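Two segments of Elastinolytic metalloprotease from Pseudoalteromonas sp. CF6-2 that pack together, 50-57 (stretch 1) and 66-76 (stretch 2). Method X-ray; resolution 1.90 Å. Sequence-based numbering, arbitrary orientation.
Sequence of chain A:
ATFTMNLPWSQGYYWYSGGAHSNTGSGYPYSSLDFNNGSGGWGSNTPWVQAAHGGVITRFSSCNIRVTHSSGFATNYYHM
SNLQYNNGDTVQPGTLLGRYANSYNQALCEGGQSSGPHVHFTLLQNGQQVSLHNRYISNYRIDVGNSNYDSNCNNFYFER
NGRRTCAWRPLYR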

# COMPACT_ATOMS: atom_id res chain seq x y z
N GLN A 50 -8.29 0.74 -3.66
CA GLN A 50 -8.27 1.31 -5.00
C GLN A 50 -6.86 1.25 -5.58
O GLN A 50 -5.87 1.41 -4.87
CB GLN A 50 -8.73 2.77 -4.99
CG GLN A 50 -10.17 2.96 -4.51
CD GLN A 50 -10.53 4.41 -4.31
OE1 GLN A 50 -9.85 5.32 -4.81
NE2 GLN A 50 -11.60 4.65 -3.56
N ALA A 51 -6.78 1.03 -6.90
CA ALA A 51 -5.49 1.11 -7.59
C ALA A 51 -4.90 2.51 -7.43
O ALA A 51 -5.56 3.52 -7.73
CB ALA A 51 -5.65 0.78 -9.08
N ALA A 52 -3.64 2.57 -6.97
CA ALA A 52 -2.93 3.83 -6.76
C ALA A 52 -2.61 4.54 -8.08
O ALA A 52 -2.28 5.73 -8.05
CB ALA A 52 -1.63 3.59 -5.99
N HIS A 53 -2.72 3.84 -9.20
CA HIS A 53 -2.39 4.34 -10.54
C HIS A 53 -2.89 3.30 -11.53
O HIS A 53 -3.35 2.22 -11.15
CB HIS A 53 -0.89 4.54 -10.70
CG HIS A 53 -0.10 3.29 -10.45
ND1 HIS A 53 0.08 2.32 -11.42
CD2 HIS A 53 0.47 2.81 -9.33
CE1 HIS A 53 0.77 1.32 -10.90
NE2 HIS A 53 1.01 1.59 -9.63
N GLY A 54 -2.78 3.62 -12.83
CA GLY A 54 -3.19 2.69 -13.87
C GLY A 54 -2.08 1.73 -14.29
O GLY A 54 -0.90 1.95 -14.00
N GLY A 55 -2.47 0.65 -14.96
CA GLY A 55 -1.49 -0.28 -15.47
C GLY A 55 -2.08 -1.67 -15.70
O GLY A 55 -3.29 -1.87 -15.69
N VAL A 56 -1.16 -2.62 -15.91
CA VAL A 56 -1.49 -4.01 -16.23
C VAL A 56 -1.41 -4.84 -14.96
O VAL A 56 -0.49 -4.68 -14.15
CB VAL A 56 -0.54 -4.56 -17.31
CG1 VAL A 56 -0.95 -5.97 -17.71
CG2 VAL A 56 -0.56 -3.65 -18.53
N ILE A 57 -2.37 -5.75 -14.79
CA ILE A 57 -2.50 -6.57 -13.58
C ILE A 57 -1.61 -7.80 -13.68
O ILE A 57 -1.54 -8.46 -14.72
CB ILE A 57 -3.96 -6.99 -13.38
CG1 ILE A 57 -4.84 -5.78 -13.04
CG2 ILE A 57 -4.08 -8.12 -12.34
CD1 ILE A 57 -4.62 -5.24 -11.63
N ARG A 66 -0.83 -7.08 -8.34
CA ARG A 66 0.08 -6.00 -8.69
C ARG A 66 -0.44 -5.23 -9.89
O ARG A 66 -1.05 -5.81 -10.80
CB ARG A 66 1.49 -6.56 -8.99
CG ARG A 66 2.55 -5.52 -9.35
CD ARG A 66 3.88 -6.17 -9.67
NE ARG A 66 4.42 -6.95 -8.55
CZ ARG A 66 5.61 -7.55 -8.57
NH1 ARG A 66 6.38 -7.46 -9.65
NH2 ARG A 66 6.02 -8.24 -7.52
N VAL A 67 -0.21 -3.91 -9.89
CA VAL A 67 -0.51 -3.03 -11.01
C VAL A 67 0.82 -2.49 -11.54
O VAL A 67 1.52 -1.77 -10.82
CB VAL A 67 -1.42 -1.86 -10.60
CG1 VAL A 67 -1.77 -1.00 -11.84
CG2 VAL A 67 -2.69 -2.38 -9.90
N THR A 68 1.16 -2.81 -12.78
CA THR A 68 2.40 -2.34 -13.39
C THR A 68 2.10 -1.23 -14.40
O THR A 68 1.39 -1.44 -15.39
CB THR A 68 3.17 -3.48 -14.06
OG1 THR A 68 3.46 -4.49 -13.09
CG2 THR A 68 4.48 -2.95 -14.64
N HIS A 69 2.65 -0.05 -14.13
CA HIS A 69 2.49 1.15 -14.94
C HIS A 69 3.34 1.05 -16.21
O HIS A 69 4.35 0.33 -16.26
CB HIS A 69 2.88 2.38 -14.13
CG HIS A 69 2.58 3.69 -14.80
ND1 HIS A 69 3.56 4.49 -15.35
CD2 HIS A 69 1.41 4.34 -14.99
CE1 HIS A 69 3.00 5.58 -15.85
NE2 HIS A 69 1.70 5.51 -15.65
N SER A 70 2.94 1.79 -17.24
CA SER A 70 3.69 1.81 -18.49
C SER A 70 5.15 2.20 -18.30
O SER A 70 6.00 1.86 -19.14
CB SER A 70 3.01 2.77 -19.47
OG SER A 70 2.97 4.08 -18.91
N SER A 71 5.48 2.90 -17.21
CA SER A 71 6.86 3.30 -16.91
C SER A 71 7.70 2.18 -16.31
O SER A 71 8.92 2.36 -16.14
CB SER A 71 6.85 4.46 -15.92
OG SER A 71 6.27 4.00 -14.71
N GLY A 72 7.10 1.05 -15.95
CA GLY A 72 7.81 0.01 -15.24
C GLY A 72 7.83 0.15 -13.73
O GLY A 72 8.31 -0.75 -13.04
N PHE A 73 7.34 1.27 -13.19
CA PHE A 73 6.98 1.30 -11.77
C PHE A 73 5.70 0.51 -11.55
O PHE A 73 4.85 0.42 -12.43
CB PHE A 73 6.77 2.74 -11.29
CG PHE A 73 8.05 3.48 -11.11
CD1 PHE A 73 8.80 3.32 -9.95
CD2 PHE A 73 8.54 4.30 -12.12
CE1 PHE A 73 10.01 3.99 -9.78
CE2 PHE A 73 9.74 4.97 -11.96
CZ PHE A 73 10.47 4.81 -10.78
N ALA A 74 5.56 -0.04 -10.35
CA ALA A 74 4.42 -0.88 -10.05
C ALA A 74 4.12 -0.77 -8.57
O ALA A 74 5.01 -0.49 -7.76
CB ALA A 74 4.68 -2.35 -10.42
N THR A 75 2.86 -0.98 -8.22
CA THR A 75 2.48 -1.10 -6.82
C THR A 75 1.93 -2.50 -6.59
O THR A 75 1.18 -3.03 -7.41
CB THR A 75 1.47 -0.02 -6.41
OG1 THR A 75 0.38 0.03 -7.36
CG2 THR A 75 2.16 1.34 -6.36
N ASN A 76 2.32 -3.09 -5.47
CA ASN A 76 1.90 -4.43 -5.10
C ASN A 76 1.02 -4.33 -3.87
O ASN A 76 1.27 -3.48 -3.00
CB ASN A 76 3.12 -5.32 -4.84
CG ASN A 76 2.80 -6.79 -4.96
OD1 ASN A 76 2.91 -7.37 -6.04
ND2 ASN A 76 2.39 -7.41 -3.85

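Strand 55-57 pairs antiparallel with strand 66-68. Val56 and Thr68 form the hydrogen-bonded pair. Val56 N donates to Thr68 O at 2.9 Å, and Thr68 N donates to Val56 O at 2.8 Å. Both bonds are close to straight. Ile57 and Val67 follow as a non-hydrogen-bonded pair. Here the backbones are joined by CA-H...O contacts, Ile57 CA to Arg66 O at 3.2 Å and Val67 CA to Val56 O at 3.5 Å.

Gly55 CA lies 3.1 Å from Thr68 O. A side chain at Gly55 would clash with that oxygen, and the backbone angles of Gly55 themselves call for glycine.

His53 makes the main polar side-chain contact. His53 NE2 donates a weak hydrogen bond to Thr75 OG1 at 2.8 Å; the angle at the hydrogen is only 118°. His53 ND1 donates to Gly54 O at 2.8 Å within its own stretch, and this bond is well aligned, at 163°. The edge of the His53 ring meets Val67 O, with His53 CE1 3.2 Å from that oxygen. Val67 CG1 lies 3.6 Å from His53 CE1, a close van der Waals contact with the imidazole. The rings of His53 and His69 are nearly perpendicular, with centroids 5.9 Å apart.

Apolar packing centres on Val67. Val67 CG2 lies 3.9 Å from Ile57 CD1 and 4.4 Å from Ala51 CB.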